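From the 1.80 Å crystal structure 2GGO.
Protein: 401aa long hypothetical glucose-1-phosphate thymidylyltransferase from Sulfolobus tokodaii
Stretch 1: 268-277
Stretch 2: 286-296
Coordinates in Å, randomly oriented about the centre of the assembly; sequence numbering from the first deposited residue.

Stretch 1 (268-277) GSEIGPNSYL
Stretch 2, residues 286-296: KNKIGASVEVK

The two stretches run side by side in parallel, as two short pairs of strands joined by a loop in each. In the first pair Glu270 bridges Lys288 (CA to CA 5.0 Å) and Ile271 bridges Ile289 (CA to CA 4.8 Å). In the second, Tyr276 bridges Glu294 (CA to CA 4.8 Å) and Leu277 bridges Val295 (CA to CA 5.3 Å). Together the stretches bury 769 Å².

Backbone bonds follow the parallel pattern, in which one residue reaches both neighbours of its partner. Glu270 N donates to Asn287 O at 2.9 Å, and Glu270 O accepts from Ile289 N at 3.2 Å. Gly272 N donates to Ile289 O at 2.7 Å, so both backbone polar atoms of Ile289 are satisfied across the interface. The pattern recurs in the second pair: Tyr276 N donates to Val293 O at 3.1 Å, and Val295 N gives Tyr276 O a weak bond at 3.3 Å. CA-H...O contacts support the pairing, with Lys288 CA 3.4 Å from Glu270 O and Glu294 CA 3.4 Å from Tyr276 O.

The loops are bonded as well. Gly290 to Val293 form a type II turn, closed by a weak bond from Val293 N to Gly290 O at 3.4 Å. Gly290 O also accepts from Ser275 OG at 2.6 Å; chi1 of Ser275 is m (-64°). Ser292 (phi/psi 56/36) donates from its N to Asn274 O at 3.1 Å. Asn274 is also left-handed, at 63/38. The peptide before Pro273 is cis, and Pro273 O lies 3.0 Å from Ala291 CA in a CA-H...O contact. Gly272, at phi/psi 96/180, has angles that would jam a CB against the preceding carbonyl.

At the start, Ser269 chi1 is m (-71°), and its OG accepts from Asn287 N at 3.2 Å. Asn287 O, already bonded by Glu270 N, accepts a second hydrogen bond from a water, at 3.2 Å from the water oxygen. The same water donates to Gly268 O at 2.8 Å and so links the two carbonyls. Gly268 has phi/psi 80/6. An ideal CB on Gly268 would lie 2.9 Å from Lys286 CG, a clash.

Ile271, Ile289, Leu277 and Val295 share one face of the sheet and are buried. Both isoleucines are m,m; Leu277 is m,t and Val295 is t. Ile271 CD1 packs 3.8 Å from Ile289 CB. Leu277 CD2 lies 3.8 Å from Ile289 CG2 and 4.4 Å from Val295 CB. The Leu277 to Ile289 contact bridges the two strand pairs.

Glu270, Lys288, Tyr276 and Glu294 occupy the other face, partly exposed and all with chi1 t. Glu270 OE1 is 3.0 Å from Lys288 CE but 4.4 Å from Lys288 NZ. The charges attract at a distance beyond a salt bridge. Tyr276 CD2 sits 3.6 Å from Glu294 CD, while Tyr276 OH is hydrogen-bonded elsewhere in the structure.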

# COMPACT_ATOMS: atom_id res chain seq x y z
N GLY A 268 -16.31 2.31 15.63
CA GLY A 268 -16.56 3.65 16.06
C GLY A 268 -17.14 4.50 14.94
O GLY A 268 -17.33 5.69 15.12
N SER A 269 -17.45 3.92 13.79
CA SER A 269 -18.05 4.67 12.71
C SER A 269 -19.48 5.13 12.99
O SER A 269 -20.18 4.52 13.78
CB SER A 269 -18.00 3.89 11.43
OG SER A 269 -16.62 3.87 11.02
N GLU A 270 -19.87 6.26 12.40
CA GLU A 270 -21.22 6.74 12.54
C GLU A 270 -21.73 7.02 11.13
O GLU A 270 -21.22 7.89 10.46
CB GLU A 270 -21.22 7.99 13.39
CG GLU A 270 -22.58 8.61 13.61
CD GLU A 270 -22.54 9.77 14.63
OE1 GLU A 270 -21.77 10.73 14.44
OE2 GLU A 270 -23.30 9.71 15.64
N ILE A 271 -22.70 6.22 10.68
CA ILE A 271 -23.17 6.24 9.30
C ILE A 271 -24.60 6.67 9.35
O ILE A 271 -25.33 6.24 10.22
CB ILE A 271 -23.14 4.82 8.65
CG1 ILE A 271 -21.80 4.15 8.89
CG2 ILE A 271 -23.38 4.91 7.11
CD1 ILE A 271 -20.70 4.95 8.25
N GLY A 272 -25.01 7.54 8.44
CA GLY A 272 -26.40 7.91 8.36
C GLY A 272 -26.78 9.19 9.08
O GLY A 272 -25.92 9.90 9.65
N PRO A 273 -28.06 9.54 9.01
CA PRO A 273 -29.15 8.80 8.36
C PRO A 273 -29.11 8.96 6.85
O PRO A 273 -28.46 9.88 6.39
CB PRO A 273 -30.39 9.50 8.90
CG PRO A 273 -29.95 10.88 9.17
CD PRO A 273 -28.53 10.81 9.59
N ASN A 274 -29.76 8.08 6.09
CA ASN A 274 -29.95 8.33 4.67
C ASN A 274 -28.61 8.40 3.95
O ASN A 274 -28.38 9.19 3.06
CB ASN A 274 -30.72 9.64 4.51
CG ASN A 274 -32.16 9.56 5.08
OD1 ASN A 274 -32.78 8.49 5.01
ND2 ASN A 274 -32.69 10.69 5.63
N SER A 275 -27.68 7.55 4.36
CA SER A 275 -26.45 7.35 3.62
C SER A 275 -26.56 6.19 2.63
O SER A 275 -27.36 5.28 2.81
CB SER A 275 -25.34 7.04 4.56
OG SER A 275 -25.11 8.13 5.40
N TYR A 276 -25.69 6.16 1.64
CA TYR A 276 -25.70 5.07 0.66
C TYR A 276 -24.28 4.56 0.53
O TYR A 276 -23.46 5.24 -0.01
CB TYR A 276 -26.18 5.59 -0.70
CG TYR A 276 -26.38 4.59 -1.87
CD1 TYR A 276 -26.39 3.22 -1.70
CD2 TYR A 276 -26.53 5.07 -3.18
CE1 TYR A 276 -26.58 2.35 -2.80
CE2 TYR A 276 -26.70 4.22 -4.27
CZ TYR A 276 -26.73 2.86 -4.06
OH TYR A 276 -26.93 2.02 -5.10
N LEU A 277 -24.00 3.35 1.05
CA LEU A 277 -22.67 2.75 0.86
C LEU A 277 -22.68 1.71 -0.24
O LEU A 277 -23.47 0.77 -0.20
CB LEU A 277 -22.12 2.20 2.16
CG LEU A 277 -22.17 3.14 3.37
CD1 LEU A 277 -21.62 2.42 4.57
CD2 LEU A 277 -21.38 4.46 3.12
N LYS A 286 -13.56 4.80 12.71
CA LYS A 286 -14.05 6.05 13.27
C LYS A 286 -14.40 7.11 12.22
O LYS A 286 -13.95 8.28 12.30
CB LYS A 286 -13.01 6.60 14.24
CG LYS A 286 -13.12 5.95 15.59
CD LYS A 286 -12.13 6.55 16.54
CE LYS A 286 -12.03 5.71 17.80
NZ LYS A 286 -10.72 6.08 18.45
N ASN A 287 -15.20 6.70 11.23
CA ASN A 287 -15.48 7.56 10.11
C ASN A 287 -16.87 8.07 10.26
O ASN A 287 -17.67 7.41 10.87
CB ASN A 287 -15.34 6.80 8.80
CG ASN A 287 -13.94 6.37 8.54
OD1 ASN A 287 -13.08 7.15 8.17
ND2 ASN A 287 -13.69 5.11 8.72
N LYS A 288 -17.11 9.29 9.81
CA LYS A 288 -18.46 9.79 9.73
C LYS A 288 -18.86 9.95 8.27
O LYS A 288 -18.11 10.58 7.49
CB LYS A 288 -18.68 11.07 10.55
CG LYS A 288 -20.20 11.59 10.47
CD LYS A 288 -20.76 12.00 11.83
CE LYS A 288 -22.27 12.18 11.88
NZ LYS A 288 -22.62 12.88 10.67
N ILE A 289 -19.96 9.29 7.93
CA ILE A 289 -20.62 9.30 6.62
C ILE A 289 -22.06 9.70 6.93
O ILE A 289 -22.81 8.87 7.51
CB ILE A 289 -20.55 7.93 5.90
CG1 ILE A 289 -19.12 7.43 5.74
CG2 ILE A 289 -21.23 7.98 4.54
CD1 ILE A 289 -18.20 8.21 4.84
N GLY A 290 -22.45 10.92 6.52
CA GLY A 290 -23.74 11.62 6.86
C GLY A 290 -24.85 11.52 5.87
O GLY A 290 -24.79 10.70 4.96
N ALA A 291 -25.86 12.36 6.00
CA ALA A 291 -27.07 12.26 5.20
C ALA A 291 -26.78 12.75 3.82
O ALA A 291 -26.13 13.82 3.67
CB ALA A 291 -28.19 13.05 5.81
N SER A 292 -27.34 12.06 2.83
CA SER A 292 -27.06 12.31 1.43
C SER A 292 -25.63 12.24 1.03
O SER A 292 -25.21 13.04 0.16
CB SER A 292 -27.61 13.67 0.97
OG SER A 292 -28.99 13.86 1.24
N VAL A 293 -24.88 11.32 1.64
CA VAL A 293 -23.51 11.05 1.26
C VAL A 293 -23.44 9.68 0.62
O VAL A 293 -23.96 8.67 1.17
CB VAL A 293 -22.53 11.18 2.47
CG1 VAL A 293 -21.12 10.74 2.08
CG2 VAL A 293 -22.55 12.57 3.00
N GLU A 294 -22.79 9.58 -0.55
CA GLU A 294 -22.70 8.28 -1.21
C GLU A 294 -21.18 8.02 -1.40
O GLU A 294 -20.40 8.92 -1.75
CB GLU A 294 -23.51 8.29 -2.53
CG GLU A 294 -23.49 6.95 -3.42
CD GLU A 294 -24.08 7.10 -4.81
OE1 GLU A 294 -24.98 7.91 -5.07
OE2 GLU A 294 -23.63 6.38 -5.71
N VAL A 295 -20.76 6.77 -1.15
CA VAL A 295 -19.38 6.34 -1.32
C VAL A 295 -19.36 5.05 -2.10
O VAL A 295 -20.25 4.21 -1.94
CB VAL A 295 -18.69 6.11 0.08
CG1 VAL A 295 -17.26 5.58 -0.09
CG2 VAL A 295 -18.71 7.36 0.90
N LYS A 296 -18.36 4.92 -2.99
CA LYS A 296 -18.21 3.73 -3.79
C LYS A 296 -16.75 3.46 -4.02
O LYS A 296 -15.98 4.37 -4.41
CB LYS A 296 -18.87 3.94 -5.15
CG LYS A 296 -19.10 2.62 -5.90
CD LYS A 296 -18.81 2.82 -7.35
CE LYS A 296 -17.66 3.69 -7.61
NZ LYS A 296 -17.31 3.61 -9.09
O HOH W 1 -17.46 8.19 13.96